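Side-chain contacts in putative type VI secretion protein (Escherichia coli, PDB 4PS2), which probably builds, together with its partner TssC, the contractile sheath of the type VI secretion system, this chain being the C-terminal helical fragment of TssB: residues A20-I23 with P24-K27; N46-F49 with R50-E54; Q64-R67 with D68-R71. One frame throughout, in Å; residues are numbered along the deposited sequence.

Interaction 1. Residues A20-I23 with P24-K27; sequences ARQI and PRLK
Arg25 and Gln22, neighbours along helix 16-40, send their side chains out side by side in the same direction. Starting from the backbone, Arg25 CB rests 3.5 Å from Arg21 O. CG lies anti to the backbone N (chi1 171°), and with the chain extended as far as NE the arginine leaves the helix as a straight rod. CD then passes 3.9 Å from Gln22 NE2, and at the tip NH1 comes within 3.4 Å of that same Gln22 NE2. Both are donors, so they are neighbours without a hydrogen bond; the amide approaches the guanidinium obliquely, the two planes 34° apart. The turn beneath is a proline kink: Pro24 has no N-H to give, and its ring takes up the space instead, CD 3.2 Å from Ala20 O. The ring also crosses Ile23 at about a right angle, with Pro24 CD 3.5 Å from Ile23 CB. A glycine here would remove the ring and is likely to leave Ile23 CB without its apolar neighbour and the backbone freer to turn at the kink. Beyond the proline the helical bonding resumes, Leu26 N donating to Gln22 O at 3.1 Å and Lys27 N to Ile23 O. The Pro24 side chain also touches Asp59 and Ala61 in a loop.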
ATOM      1  N   ALA A  20     -10.651  -9.185  -6.794  1.00 25.82           N
ATOM      2  CA  ALA A  20      -9.366  -9.062  -7.490  1.00 25.88           C
ATOM      3  C   ALA A  20      -8.813  -7.630  -7.575  1.00 28.76           C
ATOM      4  O   ALA A  20      -7.616  -7.461  -7.784  1.00 29.90           O
ATOM      5  CB  ALA A  20      -9.450  -9.683  -8.880  1.00 26.90           C
ATOM      6  N   ARG A  21      -9.662  -6.609  -7.433  1.00 23.39           N
ATOM      7  CA  ARG A  21      -9.203  -5.220  -7.411  1.00 23.18           C
ATOM      8  C   ARG A  21      -8.899  -4.867  -5.972  1.00 26.81           C
ATOM      9  O   ARG A  21      -7.851  -4.291  -5.690  1.00 26.60           O
ATOM     10  CB  ARG A  21     -10.296  -4.235  -7.886  1.00 21.78           C
ATOM     11  CG  ARG A  21     -10.661  -4.338  -9.341  1.00 23.95           C
ATOM     12  CD  ARG A  21     -11.669  -3.274  -9.689  1.00 29.87           C
ATOM     13  NE  ARG A  21     -12.011  -3.365 -11.101  1.00 40.17           N
ATOM     14  CZ  ARG A  21     -13.112  -3.935 -11.568  1.00 50.28           C
ATOM     15  NH1 ARG A  21     -14.010  -4.439 -10.735  1.00 29.55           N
ATOM     16  NH2 ARG A  21     -13.330  -3.995 -12.873  1.00 48.24           N
ATOM     17  N   GLN A  22      -9.823  -5.220  -5.057  1.00 23.72           N
ATOM     18  CA  GLN A  22      -9.738  -4.873  -3.644  1.00 23.16           C
ATOM     19  C   GLN A  22      -8.599  -5.507  -2.833  1.00 28.43           C
ATOM     20  O   GLN A  22      -8.016  -4.815  -1.997  1.00 27.43           O
ATOM     21  CB  GLN A  22     -11.114  -4.983  -2.947  1.00 24.15           C
ATOM     22  CG  GLN A  22     -12.188  -4.017  -3.497  1.00 28.10           C
ATOM     23  CD  GLN A  22     -11.752  -2.558  -3.549  1.00 51.90           C
ATOM     24  OE1 GLN A  22     -11.655  -1.951  -4.620  1.00 47.43           O
ATOM     25  NE2 GLN A  22     -11.441  -1.968  -2.403  1.00 44.91           N
ATOM     26  N   ILE A  23      -8.301  -6.811  -3.048  1.00 26.79           N
ATOM     27  CA  ILE A  23      -7.219  -7.532  -2.329  1.00 26.51           C
ATOM     28  C   ILE A  23      -5.813  -6.905  -2.570  1.00 27.81           C
ATOM     29  O   ILE A  23      -5.174  -6.557  -1.583  1.00 27.60           O
ATOM     30  CB  ILE A  23      -7.247  -9.079  -2.572  1.00 29.86           C
ATOM     31  CG1 ILE A  23      -8.537  -9.761  -2.036  1.00 30.08           C
ATOM     32  CG2 ILE A  23      -5.957  -9.796  -2.099  1.00 30.41           C
ATOM     33  CD1 ILE A  23      -8.952  -9.495  -0.627  1.00 34.76           C
ATOM     34  N   PRO A  24      -5.329  -6.697  -3.826  1.00 22.90           N
ATOM     35  CA  PRO A  24      -4.000  -6.067  -4.010  1.00 21.73           C
ATOM     36  C   PRO A  24      -3.924  -4.620  -3.500  1.00 24.35           C
ATOM     37  O   PRO A  24      -2.871  -4.194  -3.019  1.00 23.33           O
ATOM     38  CB  PRO A  24      -3.779  -6.119  -5.534  1.00 23.22           C
ATOM     39  CG  PRO A  24      -4.772  -7.089  -6.045  1.00 28.04           C
ATOM     40  CD  PRO A  24      -5.939  -7.020  -5.139  1.00 24.52           C
ATOM     41  N   ARG A  25      -5.034  -3.880  -3.584  1.00 20.13           N
ATOM     42  CA  ARG A  25      -5.121  -2.499  -3.109  1.00 20.29           C
ATOM     43  C   ARG A  25      -4.899  -2.450  -1.597  1.00 22.92           C
ATOM     44  O   ARG A  25      -4.061  -1.685  -1.123  1.00 22.18           O
ATOM     45  CB  ARG A  25      -6.478  -1.890  -3.510  1.00 22.04           C
ATOM     46  CG  ARG A  25      -6.785  -0.527  -2.890  1.00 29.19           C
ATOM     47  CD  ARG A  25      -8.177  -0.011  -3.265  1.00 27.82           C
ATOM     48  NE  ARG A  25      -8.429   1.263  -2.590  1.00 30.64           N
ATOM     49  CZ  ARG A  25      -9.018   1.394  -1.405  1.00 38.08           C
ATOM     50  NH1 ARG A  25      -9.498   0.332  -0.773  1.00 26.45           N
ATOM     51  NH2 ARG A  25      -9.158   2.591  -0.858  1.00 28.54           N
ATOM     52  N   LEU A  26      -5.631  -3.276  -0.847  1.00 19.59           N
ATOM     53  CA  LEU A  26      -5.506  -3.353   0.610  1.00 19.64           C
ATOM     54  C   LEU A  26      -4.150  -3.881   1.065  1.00 23.96           C
ATOM     55  O   LEU A  26      -3.629  -3.446   2.100  1.00 22.86           O
ATOM     56  CB  LEU A  26      -6.637  -4.186   1.203  1.00 20.37           C
ATOM     57  CG  LEU A  26      -7.998  -3.498   1.156  1.00 26.88           C
ATOM     58  CD1 LEU A  26      -9.070  -4.475   1.478  1.00 28.02           C
ATOM     59  CD2 LEU A  26      -8.065  -2.298   2.112  1.00 27.92           C
ATOM     60  N   LYS A  27      -3.572  -4.801   0.288  1.00 19.40           N
ATOM     61  CA  LYS A  27      -2.252  -5.352   0.571  1.00 18.05           C
ATOM     62  C   LYS A  27      -1.205  -4.237   0.416  1.00 20.51           C
ATOM     63  O   LYS A  27      -0.348  -4.091   1.283  1.00 18.32           O
ATOM     64  CB  LYS A  27      -1.936  -6.500  -0.392  1.00 18.28           C
ATOM     65  CG  LYS A  27      -0.645  -7.265  -0.054  1.00 32.81           C
ATOM     66  CD  LYS A  27      -0.226  -8.149  -1.244  1.00 41.43           C
ATOM     67  CE  LYS A  27       0.985  -9.007  -0.972  1.00 56.76           C
ATOM     68  NZ  LYS A  27       2.257  -8.241  -1.059  1.00 66.83           N
TER

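Interaction 2. Residues N46-F49 with R50-E54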
ATOM      1  N   ASN A  46      17.073   5.306   4.377  1.00 26.75           N
ATOM      2  CA  ASN A  46      16.446   5.775   3.146  1.00 26.15           C
ATOM      3  C   ASN A  46      16.625   4.843   1.962  1.00 29.38           C
ATOM      4  O   ASN A  46      15.699   4.727   1.168  1.00 28.93           O
ATOM      5  CB  ASN A  46      16.951   7.174   2.776  1.00 24.49           C
ATOM      6  CG  ASN A  46      16.455   8.319   3.641  1.00 44.64           C
ATOM      7  OD1 ASN A  46      15.498   8.214   4.422  1.00 33.20           O
ATOM      8  ND2 ASN A  46      17.080   9.465   3.479  1.00 36.63           N
ATOM      9  N   VAL A  47      17.810   4.227   1.805  1.00 26.10           N
ATOM     10  CA  VAL A  47      18.081   3.313   0.681  1.00 25.70           C
ATOM     11  C   VAL A  47      17.146   2.074   0.734  1.00 25.54           C
ATOM     12  O   VAL A  47      16.621   1.670  -0.308  1.00 22.55           O
ATOM     13  CB  VAL A  47      19.593   2.951   0.506  1.00 30.67           C
ATOM     14  CG1 VAL A  47      20.131   2.206   1.710  1.00 31.01           C
ATOM     15  CG2 VAL A  47      19.846   2.126  -0.758  1.00 31.01           C
ATOM     16  N   THR A  48      16.963   1.476   1.937  1.00 20.65           N
ATOM     17  CA  THR A  48      16.085   0.309   2.122  1.00 20.50           C
ATOM     18  C   THR A  48      14.635   0.750   1.883  1.00 23.71           C
ATOM     19  O   THR A  48      13.910   0.080   1.157  1.00 23.94           O
ATOM     20  CB  THR A  48      16.232  -0.294   3.530  1.00 27.37           C
ATOM     21  OG1 THR A  48      17.610  -0.563   3.775  1.00 27.47           O
ATOM     22  CG2 THR A  48      15.397  -1.605   3.723  1.00 23.86           C
ATOM     23  N   PHE A  49      14.234   1.882   2.482  1.00 20.08           N
ATOM     24  CA  PHE A  49      12.903   2.453   2.307  1.00 19.98           C
ATOM     25  C   PHE A  49      12.560   2.550   0.813  1.00 22.95           C
ATOM     26  O   PHE A  49      11.493   2.080   0.426  1.00 21.18           O
ATOM     27  CB  PHE A  49      12.801   3.861   2.961  1.00 21.76           C
ATOM     28  CG  PHE A  49      11.476   4.534   2.663  1.00 22.45           C
ATOM     29  CD1 PHE A  49      10.335   4.205   3.382  1.00 25.52           C
ATOM     30  CD2 PHE A  49      11.359   5.441   1.615  1.00 23.38           C
ATOM     31  CE1 PHE A  49       9.100   4.794   3.077  1.00 26.45           C
ATOM     32  CE2 PHE A  49      10.117   5.988   1.277  1.00 26.18           C
ATOM     33  CZ  PHE A  49       9.000   5.665   2.013  1.00 24.83           C
ATOM     34  N   ARG A  50      13.443   3.190  -0.015  1.00 18.64           N
ATOM     35  CA  ARG A  50      13.161   3.367  -1.457  1.00 18.69           C
ATOM     36  C   ARG A  50      13.087   2.035  -2.203  1.00 23.20           C
ATOM     37  O   ARG A  50      12.299   1.922  -3.125  1.00 22.58           O
ATOM     38  CB  ARG A  50      14.178   4.285  -2.147  1.00 19.58           C
ATOM     39  CG  ARG A  50      14.022   5.756  -1.756  1.00 30.15           C
ATOM     40  CD  ARG A  50      14.910   6.695  -2.568  1.00 33.26           C
ATOM     41  NE  ARG A  50      16.336   6.364  -2.469  1.00 27.48           N
ATOM     42  CZ  ARG A  50      17.164   6.880  -1.569  1.00 40.49           C
ATOM     43  NH1 ARG A  50      16.721   7.745  -0.664  1.00 30.80           N
ATOM     44  NH2 ARG A  50      18.443   6.529  -1.558  1.00 28.07           N
ATOM     45  N   LYS A  51      13.910   1.046  -1.816  1.00 19.13           N
ATOM     46  CA  LYS A  51      13.923  -0.291  -2.428  1.00 20.12           C
ATOM     47  C   LYS A  51      12.595  -1.011  -2.136  1.00 24.60           C
ATOM     48  O   LYS A  51      11.998  -1.622  -3.036  1.00 23.89           O
ATOM     49  CB  LYS A  51      15.115  -1.088  -1.858  1.00 23.15           C
ATOM     50  CG  LYS A  51      15.210  -2.548  -2.336  1.00 41.71           C
ATOM     51  CD  LYS A  51      16.238  -3.365  -1.527  1.00 51.40           C
ATOM     52  CE  LYS A  51      15.701  -3.890  -0.213  1.00 52.42           C
ATOM     53  NZ  LYS A  51      16.784  -4.409   0.664  1.00 61.71           N
ATOM     54  N   GLU A  52      12.135  -0.941  -0.870  1.00 20.26           N
ATOM     55  CA  GLU A  52      10.874  -1.555  -0.467  1.00 18.67           C
ATOM     56  C   GLU A  52       9.675  -0.837  -1.070  1.00 21.88           C
ATOM     57  O   GLU A  52       8.678  -1.476  -1.375  1.00 21.09           O
ATOM     58  CB  GLU A  52      10.765  -1.624   1.053  1.00 19.80           C
ATOM     59  CG  GLU A  52      11.870  -2.435   1.708  1.00 27.72           C
ATOM     60  CD  GLU A  52      11.913  -3.906   1.361  1.00 39.76           C
ATOM     61  OE1 GLU A  52      10.894  -4.440   0.871  1.00 31.19           O
ATOM     62  OE2 GLU A  52      12.981  -4.523   1.561  1.00 43.46           O
ATOM     63  N   LEU A  53       9.764   0.453  -1.253  1.00 20.10           N
ATOM     64  CA  LEU A  53       8.685   1.203  -1.793  1.00 20.87           C
ATOM     65  C   LEU A  53       8.431   0.775  -3.200  1.00 24.51           C
ATOM     66  O   LEU A  53       7.329   0.572  -3.566  1.00 23.99           O
ATOM     67  CB  LEU A  53       8.977   2.672  -1.763  1.00 21.34           C
ATOM     68  CG  LEU A  53       7.943   3.563  -2.421  1.00 25.60           C
ATOM     69  CD1 LEU A  53       6.668   3.573  -1.659  1.00 25.84           C
ATOM     70  CD2 LEU A  53       8.490   4.937  -2.614  1.00 30.32           C
ATOM     71  N   GLU A  54       9.476   0.646  -3.978  1.00 22.02           N
ATOM     72  CA  GLU A  54       9.325   0.241  -5.352  1.00 22.75           C
ATOM     73  C   GLU A  54       8.723  -1.157  -5.472  1.00 24.03           C
ATOM     74  O   GLU A  54       7.931  -1.379  -6.308  1.00 24.71           O
ATOM     75  CB  GLU A  54      10.616   0.463  -6.146  1.00 24.71           C
ATOM     76  CG  GLU A  54      11.078   1.926  -6.181  1.00 36.75           C
ATOM     77  CD  GLU A  54      10.028   2.903  -6.689  1.00 59.21           C
ATOM     78  OE1 GLU A  54       9.874   3.999  -6.150  1.00 48.68           O
ATOM     79  OE2 GLU A  54       9.330   2.557  -7.631  1.00 55.89           O
TER
HETATM   80  O   HOH W   1      19.129  -1.982   1.188  1.00 47.20           O
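Arg50 folds back over Asn46, one turn earlier, laying a face of its guanidinium above Asn46 O and bringing NH1 to 3.5 Å from Asn46 CB. The bend at chi3 (-58°) turns the group back along the helix, where NH2 also lies near Val47 CA. Asn46 O accepts Arg50 N at 3.0 Å; the guanidinium lies over the same oxygen with its face, its N-H groups not directed at it. Its NH1 looks instead to the C-terminal end of the chain, with a weak hydrogen bond to Ala78 O and a long, weak ion pair to Trp79 OXT. These residues form the first turns of helix 46-57, and each of the four carbonyls from Asn46 to Phe49 accepts the amide four residues on. Thr48 O receives Glu52 N at 2.9 Å with an N-H...O angle of 166°, nearly straight, whereas Leu53 N reaches Phe49 O at the same 2.9 Å but with a more bent angle of 143°. On the outer side, the Thr48 hydroxyl has its main partner in Asp45 OD1, just before the helix. A water adds a weak link, donating to Thr48 OG1 over 3.3 Å and accepting from Lys51 NZ over 3.4 Å. Lys51 NZ also makes a long salt bridge of 3.9 Å to Glu52 OE2, while the stem of Glu52 runs alongside Thr48 CG2. The buried side is apolar: Phe49 CE2 sits 4.3 Å from Leu53 CD2, and both side chains pack on helix 16-40, Phe49 against Leu35 and Leu39, Leu53 against Met32.

Interaction 3. Residues Q64-R67 with D68-R71; sequences QTLR and DELR. With ZN (zinc ion), chain B.
Glu69 reaches past Thr65 and Leu66 to a zinc ion, which Glu69 OE2 binds at 2.0 Å. OE1 of the same carboxylate stays 3.0 Å from the zinc, so the grip is through a single oxygen. The chain is extended beyond CG (chi2 178°), which carries the carboxylate well clear of the helix. Leu66 crosses it at about a right angle, CD1 lying 4.2 Å from Glu69 OE1, and the base is fixed by the helical bond from Glu69 N to Thr65 O. Helix 64-71 is short and amphipathic: on its apolar side, Leu66 CD2 meets Leu70 CD1 at 3.9 Å, and Leu70 packs on Ala28 and Met32 of helix 16-40. On the polar flank Gln64 bends at chi2, and its NE2 donates to Asp68 OD1 over 3.1 Å. The bond is made in the amide plane but meets the carboxylate from above, the two planes standing 58° apart. The other end of the amide is held as well, since Gln64 OE1 accepts from Arg67 NH1 at 3.1 Å, again from above the carbonyl plane. Arg67 is itself positioned by Leu57 O and Asp59 O, which take its NE and NH2. A water weakly links Gln64 NE2 with Arg71 NH1, 2.9 Å from the latter, while the main partner of Arg71 is Glu54 of helix 46-57.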
ATOM      1  N   GLN A  64      -2.970   3.258 -11.169  1.00 19.92           N
ATOM      2  CA  GLN A  64      -1.954   4.298 -11.076  1.00 19.44           C
ATOM      3  C   GLN A  64      -2.449   5.406 -10.121  1.00 22.78           C
ATOM      4  O   GLN A  64      -1.641   6.038  -9.429  1.00 23.58           O
ATOM      5  CB  GLN A  64      -1.575   4.848 -12.471  1.00 20.68           C
ATOM      6  CG  GLN A  64      -0.414   5.873 -12.470  1.00 27.88           C
ATOM      7  CD  GLN A  64       0.866   5.345 -11.855  1.00 40.49           C
ATOM      8  OE1 GLN A  64       1.340   4.246 -12.175  1.00 36.31           O
ATOM      9  NE2 GLN A  64       1.473   6.136 -10.977  1.00 34.34           N
ATOM     10  N   THR A  65      -3.782   5.588 -10.034  1.00 19.36           N
ATOM     11  CA  THR A  65      -4.396   6.568  -9.125  1.00 19.05           C
ATOM     12  C   THR A  65      -4.032   6.184  -7.695  1.00 22.87           C
ATOM     13  O   THR A  65      -3.580   7.046  -6.942  1.00 21.69           O
ATOM     14  CB  THR A  65      -5.913   6.681  -9.380  1.00 26.81           C
ATOM     15  OG1 THR A  65      -6.119   7.010 -10.749  1.00 27.81           O
ATOM     16  CG2 THR A  65      -6.590   7.746  -8.506  1.00 23.77           C
ATOM     17  N   LEU A  66      -4.181   4.891  -7.330  1.00 19.89           N
ATOM     18  CA  LEU A  66      -3.788   4.448  -5.993  1.00 20.14           C
ATOM     19  C   LEU A  66      -2.275   4.610  -5.752  1.00 23.90           C
ATOM     20  O   LEU A  66      -1.888   5.048  -4.673  1.00 22.16           O
ATOM     21  CB  LEU A  66      -4.205   3.006  -5.706  1.00 20.32           C
ATOM     22  CG  LEU A  66      -3.843   2.532  -4.288  1.00 24.85           C
ATOM     23  CD1 LEU A  66      -4.892   2.944  -3.281  1.00 26.21           C
ATOM     24  CD2 LEU A  66      -3.609   1.067  -4.246  1.00 26.74           C
ATOM     25  N   ARG A  67      -1.422   4.240  -6.735  1.00 21.96           N
ATOM     26  CA  ARG A  67       0.038   4.385  -6.592  1.00 21.63           C
ATOM     27  C   ARG A  67       0.413   5.823  -6.241  1.00 24.13           C
ATOM     28  O   ARG A  67       1.220   6.012  -5.337  1.00 23.67           O
ATOM     29  CB  ARG A  67       0.804   3.960  -7.855  1.00 21.26           C
ATOM     30  CG  ARG A  67       0.812   2.491  -8.108  1.00 20.15           C
ATOM     31  CD  ARG A  67       1.724   2.160  -9.303  1.00 24.67           C
ATOM     32  NE  ARG A  67       1.520   0.772  -9.719  1.00 30.65           N
ATOM     33  CZ  ARG A  67       0.868   0.395 -10.811  1.00 36.98           C
ATOM     34  NH1 ARG A  67       0.427   1.301 -11.677  1.00 25.03           N
ATOM     35  NH2 ARG A  67       0.697  -0.892 -11.075  1.00 26.88           N
ATOM     36  N   ASP A  68      -0.212   6.823  -6.922  1.00 20.60           N
ATOM     37  CA  ASP A  68      -0.039   8.264  -6.717  1.00 20.53           C
ATOM     38  C   ASP A  68      -0.399   8.716  -5.306  1.00 24.19           C
ATOM     39  O   ASP A  68       0.366   9.461  -4.701  1.00 25.15           O
ATOM     40  CB  ASP A  68      -0.838   9.061  -7.770  1.00 23.08           C
ATOM     41  CG  ASP A  68      -0.284   8.936  -9.183  1.00 35.92           C
ATOM     42  OD1 ASP A  68       0.935   8.661  -9.327  1.00 34.70           O
ATOM     43  OD2 ASP A  68      -1.062   9.123 -10.142  1.00 41.99           O
ATOM     44  N   GLU A  69      -1.538   8.244  -4.769  1.00 20.72           N
ATOM     45  CA  GLU A  69      -2.004   8.514  -3.401  1.00 20.36           C
ATOM     46  C   GLU A  69      -1.039   7.885  -2.387  1.00 25.11           C
ATOM     47  O   GLU A  69      -0.775   8.480  -1.341  1.00 25.05           O
ATOM     48  CB  GLU A  69      -3.403   7.914  -3.196  1.00 22.33           C
ATOM     49  CG  GLU A  69      -4.484   8.625  -4.001  1.00 30.13           C
ATOM     50  CD  GLU A  69      -5.869   8.030  -3.852  1.00 47.72           C
ATOM     51  OE1 GLU A  69      -6.005   6.971  -3.196  1.00 42.35           O
ATOM     52  OE2 GLU A  69      -6.827   8.632  -4.388  1.00 41.03           O
ATOM     53  N   LEU A  70      -0.482   6.699  -2.714  1.00 21.60           N
ATOM     54  CA  LEU A  70       0.507   6.032  -1.850  1.00 21.27           C
ATOM     55  C   LEU A  70       1.842   6.794  -1.813  1.00 25.11           C
ATOM     56  O   LEU A  70       2.363   7.065  -0.721  1.00 24.43           O
ATOM     57  CB  LEU A  70       0.660   4.538  -2.192  1.00 20.69           C
ATOM     58  CG  LEU A  70      -0.577   3.667  -1.888  1.00 24.91           C
ATOM     59  CD1 LEU A  70      -0.409   2.245  -2.417  1.00 25.05           C
ATOM     60  CD2 LEU A  70      -0.896   3.611  -0.405  1.00 28.29           C
ATOM     61  N   ARG A  71       2.343   7.220  -2.994  1.00 22.05           N
ATOM     62  CA  ARG A  71       3.580   8.010  -3.127  1.00 22.62           C
ATOM     63  C   ARG A  71       3.444   9.396  -2.481  1.00 25.77           C
ATOM     64  O   ARG A  71       4.437   9.927  -1.997  1.00 23.53           O
ATOM     65  CB  ARG A  71       4.017   8.171  -4.592  1.00 23.72           C
ATOM     66  CG  ARG A  71       4.413   6.892  -5.296  1.00 36.55           C
ATOM     67  CD  ARG A  71       4.887   7.143  -6.723  1.00 53.53           C
ATOM     68  NE  ARG A  71       6.346   7.095  -6.814  1.00 70.18           N
ATOM     69  CZ  ARG A  71       7.041   6.039  -7.223  1.00 91.00           C
ATOM     70  NH1 ARG A  71       6.418   4.937  -7.623  1.00 78.12           N
ATOM     71  NH2 ARG A  71       8.365   6.081  -7.250  1.00 83.75           N
TER
HETATM   72 ZN    ZN B 201      -8.659   8.218  -3.574  1.00 66.69          ZN
HETATM   73  O   HOH W   2       4.326   5.232  -9.560  1.00 42.13           O

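How the interactions relate
Interaction 3 joins the other two, touching each of them. Toward interaction 1, Arg25 CG packs 3.8 Å from Leu66 CD2, and the Arg25 side chain lies about 6 Å from the zinc ion bound by Glu69. Toward interaction 2 the join is ionic: Glu54 OE1 and Arg71 NH2 form a salt bridge of 2.8 Å between helices 46-57 and 64-71. Interactions 1 and 2 do not meet; their centres are 21 Å apart, on opposite sides of the chain's centre. Interaction 2 is also remote from the metal, the Leu53 side chain lying about 11 Å from that of Glu69.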